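Local coordinates for Lmo0547 protein (Listeria monocytogenes, PDB 4R9N) that probably acts as a DNA-binding transcriptional regulator of the SorC family that responds to a sugar ligand, the deposited fragment being its putative sugar-binding domain, at residues S153-N157 with I172-R176. Where two conformers were deposited one is given. Numbering follows the deposited sequence.
Sequences SSPYN and IEELR
A loop-on-helix packing contact joins residues 153-157, which follow strand 147-151 of the central parallel sheet, to one side of helix 169-177. The loop runs extended through Ser153 and Ser154, bends at Pro155 (phi/psi -74/1) and ends with Asn157 in a left-handed conformation (43/61). The nearest CA atoms are those of Pro155 and Ile172, 7.0 Å apart. Pro155 CB meets Leu175 CD1 at 4.0 Å, and both side chains also touch Val180 and Phe188 of the small antiparallel hairpin 180-190. The loop leaves the C-terminal end of strand 147-151 in a Rossmann-like parallel sheet and packs against the helix and hairpin inserted before strand 217-221. Tyr156 (chi1 m) turns a ring edge to the helix: Ile172 CG2 sits near the ring plane, 3.7 Å from Tyr156 CD1, and the Tyr156 hydroxyl OH passes Leu175 CB at 3.9 Å and hydrogen-bonds Val180 O. Arg176 adds an off-centre cation-pi interaction, its CZ 4.3 Å from the Tyr156 ring centroid and 35° off the normal. In the conformer given, Arg176 NH1 also forms a salt bridge with Glu173 OE2 (3.1 Å), while a water accepts from Asn157 N (3.3 Å) and, weakly, from Arg176 NH2 (3.5 Å).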
ATOM      1  N   SER A 153       5.520  -4.845  -0.305  1.00 23.71           N
ATOM      2  CA  SER A 153       6.958  -4.932  -0.090  1.00 26.57           C
ATOM      3  C   SER A 153       7.373  -6.314   0.368  1.00 26.80           C
ATOM      4  O   SER A 153       6.549  -7.177   0.602  1.00 23.15           O
ATOM      5  CB  SER A 153       7.391  -3.862   0.916  1.00 31.40           C
ATOM      6  OG  SER A 153       8.821  -3.845   0.969  1.00 41.06           O
ATOM      7  N   SER A 154       8.679  -6.524   0.424  1.00 28.03           N
ATOM      8  CA  SER A 154       9.243  -7.785   0.864  1.00 29.76           C
ATOM      9  C   SER A 154      10.134  -7.348   1.992  1.00 28.94           C
ATOM     10  O   SER A 154      10.906  -6.421   1.796  1.00 32.00           O
ATOM     11  CB  SER A 154      10.061  -8.428  -0.256  1.00 34.03           C
ATOM     12  OG  SER A 154      10.873  -9.475   0.254  1.00 35.22           O
ATOM     13  N   PRO A 155      10.059  -8.016   3.160  1.00 27.76           N
ATOM     14  CA  PRO A 155      10.904  -7.616   4.255  1.00 30.75           C
ATOM     15  C   PRO A 155      12.370  -8.014   4.098  1.00 31.98           C
ATOM     16  O   PRO A 155      13.119  -7.720   4.981  1.00 35.42           O
ATOM     17  CB  PRO A 155      10.332  -8.399   5.435  1.00 30.55           C
ATOM     18  CG  PRO A 155       9.839  -9.667   4.827  1.00 29.03           C
ATOM     19  CD  PRO A 155       9.253  -9.200   3.511  1.00 28.76           C
ATOM     20  N   TYR A 156      12.757  -8.655   2.998  1.00 31.76           N
ATOM     21  CA  TYR A 156      14.072  -9.287   2.882  1.00 33.21           C
ATOM     22  C   TYR A 156      15.016  -8.486   1.985  1.00 40.09           C
ATOM     23  O   TYR A 156      14.631  -7.487   1.395  1.00 36.21           O
ATOM     24  CB  TYR A 156      13.910 -10.701   2.328  1.00 31.52           C
ATOM     25  CG  TYR A 156      12.966 -11.561   3.122  1.00 29.83           C
ATOM     26  CD1 TYR A 156      13.136 -11.725   4.532  1.00 29.45           C
ATOM     27  CD2 TYR A 156      11.859 -12.161   2.515  1.00 28.95           C
ATOM     28  CE1 TYR A 156      12.238 -12.495   5.280  1.00 27.63           C
ATOM     29  CE2 TYR A 156      10.964 -12.947   3.264  1.00 28.14           C
ATOM     30  CZ  TYR A 156      11.169 -13.119   4.655  1.00 28.34           C
ATOM     31  OH  TYR A 156      10.265 -13.882   5.398  1.00 25.94           O
ATOM     32  N   ASN A 157      16.260  -8.932   1.890  1.00 46.33           N
ATOM     33  CA  ASN A 157      17.278  -8.216   1.080  1.00 59.02           C
ATOM     34  C   ASN A 157      17.266  -6.680   1.242  1.00 59.89           C
ATOM     35  O   ASN A 157      17.040  -5.942   0.283  1.00 60.13           O
ATOM     36  CB  ASN A 157      17.249  -8.616  -0.430  1.00 64.01           C
ATOM     37  CG  ASN A 157      15.998  -9.385  -0.837  1.00 65.24           C
ATOM     38  OD1 ASN A 157      15.982 -10.621  -0.796  1.00 70.36           O
ATOM     39  ND2 ASN A 157      14.958  -8.665  -1.265  1.00 64.02           N
ATOM     40  N   ILE A 172      13.451 -10.150  11.228  1.00 28.38           N
ATOM     41  CA  ILE A 172      13.526 -10.799   9.900  1.00 30.63           C
ATOM     42  C   ILE A 172      13.619 -12.332  10.018  1.00 29.53           C
ATOM     43  O   ILE A 172      12.974 -13.073   9.265  1.00 29.49           O
ATOM     44  CB  ILE A 172      14.626 -10.179   9.016  1.00 33.23           C
ATOM     45  CG1 ILE A 172      14.242  -8.716   8.722  1.00 32.97           C
ATOM     46  CG2 ILE A 172      14.866 -11.065   7.781  1.00 34.54           C
ATOM     47  CD1 ILE A 172      15.319  -7.841   8.125  1.00 36.32           C
ATOM     48  N   GLU A 173      14.394 -12.819  10.969  1.00 29.39           N
ATOM     49  CA  GLU A 173      14.484 -14.248  11.109  0.70 31.13           C
ATOM     50  C   GLU A 173      13.174 -14.871  11.595  1.00 28.08           C
ATOM     51  O   GLU A 173      12.806 -15.923  11.149  1.00 27.59           O
ATOM     52  CB  GLU A 173      15.719 -14.651  11.875  0.70 33.65           C
ATOM     53  CG  GLU A 173      16.969 -14.371  11.027  0.70 38.77           C
ATOM     54  CD  GLU A 173      16.805 -14.741   9.532  0.70 41.78           C
ATOM     55  OE1 GLU A 173      16.101 -15.732   9.226  0.70 45.94           O
ATOM     56  OE2 GLU A 173      17.363 -14.053   8.644  0.70 44.88           O
ATOM     57  N   GLU A 174      12.436 -14.171  12.413  1.00 27.84           N
ATOM     58  CA  GLU A 174      11.096 -14.625  12.807  1.00 27.09           C
ATOM     59  C   GLU A 174      10.184 -14.740  11.585  1.00 24.76           C
ATOM     60  O   GLU A 174       9.519 -15.777  11.372  1.00 24.19           O
ATOM     61  CB  GLU A 174      10.555 -13.714  13.935  1.00 26.87           C
ATOM     62  CG  GLU A 174       9.062 -13.737  14.183  1.00 29.13           C
ATOM     63  CD  GLU A 174       8.508 -15.031  14.751  1.00 34.39           C
ATOM     64  OE1 GLU A 174       9.268 -16.001  14.952  1.00 38.04           O
ATOM     65  OE2 GLU A 174       7.259 -15.060  14.963  1.00 37.08           O
ATOM     66  N   LEU A 175      10.200 -13.716  10.736  1.00 23.52           N
ATOM     67  CA  LEU A 175       9.382 -13.701   9.530  1.00 23.52           C
ATOM     68  C   LEU A 175       9.737 -14.823   8.596  1.00 23.71           C
ATOM     69  O   LEU A 175       8.838 -15.493   8.124  1.00 23.73           O
ATOM     70  CB  LEU A 175       9.489 -12.312   8.848  1.00 22.76           C
ATOM     71  CG  LEU A 175       8.991 -11.133   9.709  1.00 23.47           C
ATOM     72  CD1 LEU A 175       9.148  -9.810   8.988  1.00 24.67           C
ATOM     73  CD2 LEU A 175       7.513 -11.257  10.029  1.00 22.40           C
ATOM     74  N   ARG A 176      11.044 -15.081   8.367  1.00 25.88           N
ATOM     75  CA  ARG A 176      11.488 -16.205   7.557  0.60 27.53           C
ATOM     76  C   ARG A 176      11.015 -17.524   8.136  1.00 28.08           C
ATOM     77  O   ARG A 176      10.495 -18.379   7.433  1.00 27.40           O
ATOM     78  CB  ARG A 176      13.041 -16.245   7.441  0.60 31.38           C
ATOM     79  CG  ARG A 176      13.550 -16.572   6.035  0.60 34.36           C
ATOM     80  CD  ARG A 176      15.050 -16.321   5.842  0.60 36.93           C
ATOM     81  NE  ARG A 176      15.305 -15.478   4.649  0.60 38.31           N
ATOM     82  CZ  ARG A 176      15.868 -14.258   4.650  0.60 39.22           C
ATOM     83  NH1 ARG A 176      16.283 -13.679   5.778  0.60 37.32           N
ATOM     84  NH2 ARG A 176      16.032 -13.603   3.486  0.60 39.78           N
TER
HETATM   85  O   HOH W   1      17.431 -10.566   4.482  1.00 45.63           O